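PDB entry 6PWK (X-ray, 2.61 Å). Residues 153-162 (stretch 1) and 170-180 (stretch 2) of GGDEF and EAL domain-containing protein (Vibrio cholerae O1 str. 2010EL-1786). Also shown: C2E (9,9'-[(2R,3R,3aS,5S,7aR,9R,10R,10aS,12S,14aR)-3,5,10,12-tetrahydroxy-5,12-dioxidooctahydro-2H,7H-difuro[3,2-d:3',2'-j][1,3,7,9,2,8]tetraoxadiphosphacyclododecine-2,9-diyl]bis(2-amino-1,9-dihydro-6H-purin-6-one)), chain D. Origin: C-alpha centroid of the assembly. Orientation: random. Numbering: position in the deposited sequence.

Stretch 1 (153-162) SLLDNALAKA
Stretch 2 (170-180) YGFISSDTDKI

Stretch 1 is helical throughout, part of a longer helix, with phi/psi near -65/-39 and i to i+4 backbone hydrogen bonds from N157 N to S153 O through A162 N to A158 O. Stretch 2 carries an extended segment around G171 to I173, then a type I turn from S174 to T177, closed by T177 N to S174 O at 3.0 Å. Strand and helix axes approach to 6.6 Å and run roughly antiparallel, at 144°, so the first residues of stretch 1 lie by the turn and the last, A162, by G171. The contact buries 465 Å².

Different sides of the helix serve the ligand and stretch 2. S153 and D156 look to the ligand: D156 (chi1 t) accepts from C2E N21 at its OD1 (2.9 Å) and from C2E O2A at its OD2 (2.8 Å), while S153 OG lies 3.3 Å from C2E C4A. On another side of the helix, L154 (m, t) points toward stretch 2; its CD2 sits 3.8 Å from I173 CG2, and its CD1 reaches S175 CA at 4.1 Å, so one leucine spans strand and turn.

N157 (m) also points toward the strand, yet its amide is engaged away from the strand: N157 ND2 donates to S153 O at 2.6 Å, and OD1 is satisfied elsewhere in the structure. Against I173 CD1, N157 sets its backbone C at 3.9 Å and its side-chain CB at 4.2 Å. A158 is small enough to let the strand come close: its CB is 3.7 Å from G171 O and 3.9 Å from I173 CG1, and its N lies 3.6 Å from I173 CD1. I173 (m, t) is thus packed against L154, N157 and A158, a buried beta-branched residue in an extended backbone (-132/132). Its neighbours F172 and S174 point away, the alternation expected of a strand.

L159 points away and A160 takes no part. K161, fully extended with all four chi angles t, passes its methylenes obliquely by the strand, K161 CD 4.4 Å from G171 CA and 4.3 Å from I173 CG1, and its NZ donates to F172 O at 3.1 Å, the single hydrogen bond between the stretches. K179 (m, t, m, t) brings its own NZ to 3.4 Å from K161 NZ; these like charges are not hydrogen-bonded.

At A162 the backbones are tightest, its CA 4.2 Å from G171 CA and its CB 3.4 Å from G171 N. Glycine suits this place: an ideal CB on G171 would stand 2.3 Å from A158 O and 2.9 Å from A162 N, both clashes. The rule is small residues where backbones meet, branched aliphatics where they part.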

# COMPACT_ATOMS: atom_id res chain seq x y z
N SER A 153 5.79 -22.11 9.79
CA SER A 153 5.79 -22.40 8.36
C SER A 153 4.69 -23.39 7.99
O SER A 153 3.99 -23.20 7.00
CB SER A 153 7.16 -22.93 7.93
OG SER A 153 8.16 -21.93 8.06
N LEU A 154 4.54 -24.45 8.78
CA LEU A 154 3.45 -25.39 8.57
C LEU A 154 2.10 -24.69 8.70
O LEU A 154 1.17 -24.96 7.92
CB LEU A 154 3.54 -26.54 9.57
CG LEU A 154 4.57 -27.64 9.28
CD1 LEU A 154 4.99 -28.31 10.58
CD2 LEU A 154 3.99 -28.65 8.32
N LEU A 155 1.97 -23.79 9.68
CA LEU A 155 0.73 -23.05 9.86
C LEU A 155 0.44 -22.17 8.65
O LEU A 155 -0.72 -22.01 8.26
CB LEU A 155 0.84 -22.22 11.14
CG LEU A 155 -0.37 -22.01 12.05
CD1 LEU A 155 -1.25 -23.24 12.10
CD2 LEU A 155 0.10 -21.65 13.45
N ASP A 156 1.48 -21.60 8.05
CA ASP A 156 1.29 -20.72 6.90
C ASP A 156 0.93 -21.51 5.65
O ASP A 156 0.08 -21.09 4.86
CB ASP A 156 2.56 -19.89 6.67
CG ASP A 156 2.30 -18.64 5.85
OD1 ASP A 156 1.12 -18.25 5.71
OD2 ASP A 156 3.27 -18.05 5.35
N ASN A 157 1.58 -22.67 5.44
CA ASN A 157 1.26 -23.49 4.28
C ASN A 157 -0.12 -24.13 4.40
O ASN A 157 -0.81 -24.31 3.39
CB ASN A 157 2.33 -24.56 4.09
CG ASN A 157 3.64 -23.99 3.58
OD1 ASN A 157 3.91 -23.99 2.38
ND2 ASN A 157 4.47 -23.51 4.50
N ALA A 158 -0.53 -24.49 5.62
CA ALA A 158 -1.88 -25.01 5.80
C ALA A 158 -2.93 -23.94 5.53
O ALA A 158 -3.99 -24.23 4.97
CB ALA A 158 -2.04 -25.58 7.22
N LEU A 159 -2.64 -22.70 5.93
CA LEU A 159 -3.56 -21.60 5.63
C LEU A 159 -3.68 -21.38 4.13
O LEU A 159 -4.77 -21.09 3.63
CB LEU A 159 -3.10 -20.33 6.34
CG LEU A 159 -4.02 -19.12 6.25
CD1 LEU A 159 -5.40 -19.47 6.79
CD2 LEU A 159 -3.43 -17.94 7.01
N ALA A 160 -2.57 -21.50 3.41
CA ALA A 160 -2.62 -21.38 1.95
C ALA A 160 -3.42 -22.52 1.35
O ALA A 160 -4.11 -22.34 0.34
CB ALA A 160 -1.20 -21.35 1.38
N LYS A 161 -3.34 -23.71 1.95
CA LYS A 161 -4.14 -24.84 1.48
C LYS A 161 -5.63 -24.56 1.64
O LYS A 161 -6.43 -24.89 0.76
CB LYS A 161 -3.74 -26.10 2.25
CG LYS A 161 -4.43 -27.38 1.81
CD LYS A 161 -3.97 -28.55 2.66
CE LYS A 161 -4.52 -29.87 2.14
NZ LYS A 161 -4.04 -31.02 2.96
N ALA A 162 -6.02 -23.92 2.75
CA ALA A 162 -7.42 -23.62 2.98
C ALA A 162 -7.93 -22.56 2.01
O ALA A 162 -9.07 -22.64 1.54
CB ALA A 162 -7.63 -23.18 4.43
N TYR A 170 -11.38 -26.22 6.39
CA TYR A 170 -10.08 -25.82 6.91
C TYR A 170 -8.99 -26.62 6.20
O TYR A 170 -9.26 -27.69 5.64
CB TYR A 170 -10.01 -26.03 8.43
CG TYR A 170 -10.37 -27.43 8.85
CD1 TYR A 170 -11.69 -27.78 9.10
CD2 TYR A 170 -9.40 -28.41 9.00
CE1 TYR A 170 -12.03 -29.06 9.48
CE2 TYR A 170 -9.73 -29.70 9.38
CZ TYR A 170 -11.05 -30.01 9.62
OH TYR A 170 -11.40 -31.29 10.00
N GLY A 171 -7.79 -26.09 6.23
CA GLY A 171 -6.63 -26.76 5.69
C GLY A 171 -5.86 -27.47 6.80
O GLY A 171 -5.43 -26.85 7.76
N PHE A 172 -5.71 -28.79 6.64
CA PHE A 172 -5.07 -29.64 7.64
C PHE A 172 -3.76 -30.18 7.08
O PHE A 172 -3.74 -30.79 6.01
CB PHE A 172 -5.99 -30.79 8.04
CG PHE A 172 -5.50 -31.58 9.23
CD1 PHE A 172 -4.52 -32.56 9.08
CD2 PHE A 172 -6.02 -31.36 10.49
CE1 PHE A 172 -4.08 -33.28 10.17
CE2 PHE A 172 -5.58 -32.08 11.58
CZ PHE A 172 -4.60 -33.04 11.42
N ILE A 173 -2.67 -29.96 7.82
CA ILE A 173 -1.38 -30.55 7.54
C ILE A 173 -0.83 -31.12 8.84
O ILE A 173 -0.84 -30.43 9.87
CB ILE A 173 -0.38 -29.53 6.94
CG1 ILE A 173 -0.92 -28.94 5.65
CG2 ILE A 173 0.97 -30.18 6.70
CD1 ILE A 173 0.04 -27.97 4.97
N SER A 174 -0.36 -32.36 8.81
CA SER A 174 0.26 -32.96 9.98
C SER A 174 1.76 -32.70 9.95
O SER A 174 2.37 -32.67 8.89
CB SER A 174 -0.02 -34.46 10.04
OG SER A 174 0.59 -35.04 11.18
N SER A 175 2.34 -32.50 11.14
CA SER A 175 3.75 -32.14 11.22
C SER A 175 4.67 -33.23 10.67
O SER A 175 5.83 -32.95 10.35
CB SER A 175 4.14 -31.83 12.67
OG SER A 175 4.58 -33.00 13.34
N ASP A 176 4.17 -34.46 10.55
CA ASP A 176 4.95 -35.57 10.02
C ASP A 176 4.83 -35.72 8.51
O ASP A 176 5.32 -36.70 7.95
CB ASP A 176 4.52 -36.88 10.71
CG ASP A 176 3.02 -37.12 10.65
OD1 ASP A 176 2.34 -36.48 9.82
OD2 ASP A 176 2.52 -37.95 11.43
N THR A 177 4.19 -34.76 7.84
CA THR A 177 3.90 -34.89 6.42
C THR A 177 5.19 -34.98 5.60
O THR A 177 6.22 -34.41 5.96
CB THR A 177 3.06 -33.71 5.93
OG1 THR A 177 2.72 -33.91 4.55
CG2 THR A 177 3.82 -32.40 6.07
N ASP A 178 5.11 -35.72 4.50
CA ASP A 178 6.21 -35.76 3.54
C ASP A 178 6.18 -34.59 2.57
O ASP A 178 7.13 -34.42 1.81
CB ASP A 178 6.17 -37.08 2.75
CG ASP A 178 6.57 -38.27 3.60
OD1 ASP A 178 7.29 -38.08 4.60
OD2 ASP A 178 6.17 -39.40 3.25
N LYS A 179 5.11 -33.80 2.58
CA LYS A 179 5.01 -32.65 1.68
C LYS A 179 6.06 -31.61 2.02
O LYS A 179 6.45 -31.43 3.18
CB LYS A 179 3.61 -32.03 1.77
CG LYS A 179 2.52 -32.87 1.14
CD LYS A 179 1.19 -32.14 1.12
CE LYS A 179 0.66 -31.89 2.52
NZ LYS A 179 -0.66 -31.20 2.51
N ILE A 180 6.54 -30.92 0.99
CA ILE A 180 7.55 -29.89 1.15
C ILE A 180 6.89 -28.64 1.72
O ILE A 180 6.01 -28.05 1.09
CB ILE A 180 8.25 -29.58 -0.19
CG1 ILE A 180 9.17 -30.74 -0.61
CG2 ILE A 180 9.04 -28.29 -0.09
CD1 ILE A 180 8.46 -31.88 -1.32
P1 C2E D . 8.93 -15.98 6.16
O2P C2E D . 8.05 -14.81 5.80
O1P C2E D . 9.80 -16.16 4.95
O5' C2E D . 10.03 -15.65 7.33
C5' C2E D . 11.20 -16.41 7.40
C4' C2E D . 11.91 -15.79 8.62
O4' C2E D . 12.14 -14.53 8.39
C3' C2E D . 10.84 -15.70 9.73
O3' C2E D . 10.78 -16.82 10.48
C2' C2E D . 11.26 -14.48 10.57
O2' C2E D . 12.07 -14.92 11.75
C1' C2E D . 12.07 -13.78 9.81
N9 C2E D . 11.68 -12.40 9.70
C8 C2E D . 10.68 -12.65 8.82
N7 C2E D . 10.12 -11.45 8.54
C5 C2E D . 10.75 -10.49 9.23
C6 C2E D . 10.60 -8.96 9.35
O6 C2E D . 9.76 -8.36 8.75
N1 C2E D . 11.47 -8.19 10.20
C2 C2E D . 12.51 -8.85 10.96
N2 C2E D . 13.44 -8.17 11.85
N3 C2E D . 12.63 -10.29 10.83
C4 C2E D . 11.73 -11.09 9.95
P11 C2E D . 9.44 -16.85 11.46
O21 C2E D . 9.05 -15.59 12.21
O11 C2E D . 9.77 -17.83 12.56
O5A C2E D . 8.28 -17.60 10.55
C5A C2E D . 8.74 -18.40 9.49
C4A C2E D . 7.61 -18.68 8.60
O4A C2E D . 6.51 -18.87 9.29
C3A C2E D . 7.34 -17.34 7.63
O3A C2E D . 8.14 -17.42 6.36
C2A C2E D . 6.16 -17.35 7.35
O2A C2E D . 5.95 -18.21 6.13
C1A C2E D . 5.44 -18.00 8.66
N91 C2E D . 5.02 -17.08 9.50
C81 C2E D . 5.66 -16.50 10.53
N71 C2E D . 4.80 -15.64 11.09
C51 C2E D . 3.65 -15.70 10.42
C61 C2E D . 2.32 -14.97 10.59
O61 C2E D . 2.22 -14.19 11.47
N11 C2E D . 1.20 -15.21 9.73
C21 C2E D . 1.33 -16.17 8.66
N21 C2E D . 0.21 -16.43 7.77
N31 C2E D . 2.61 -16.87 8.50
C41 C2E D . 3.77 -16.61 9.42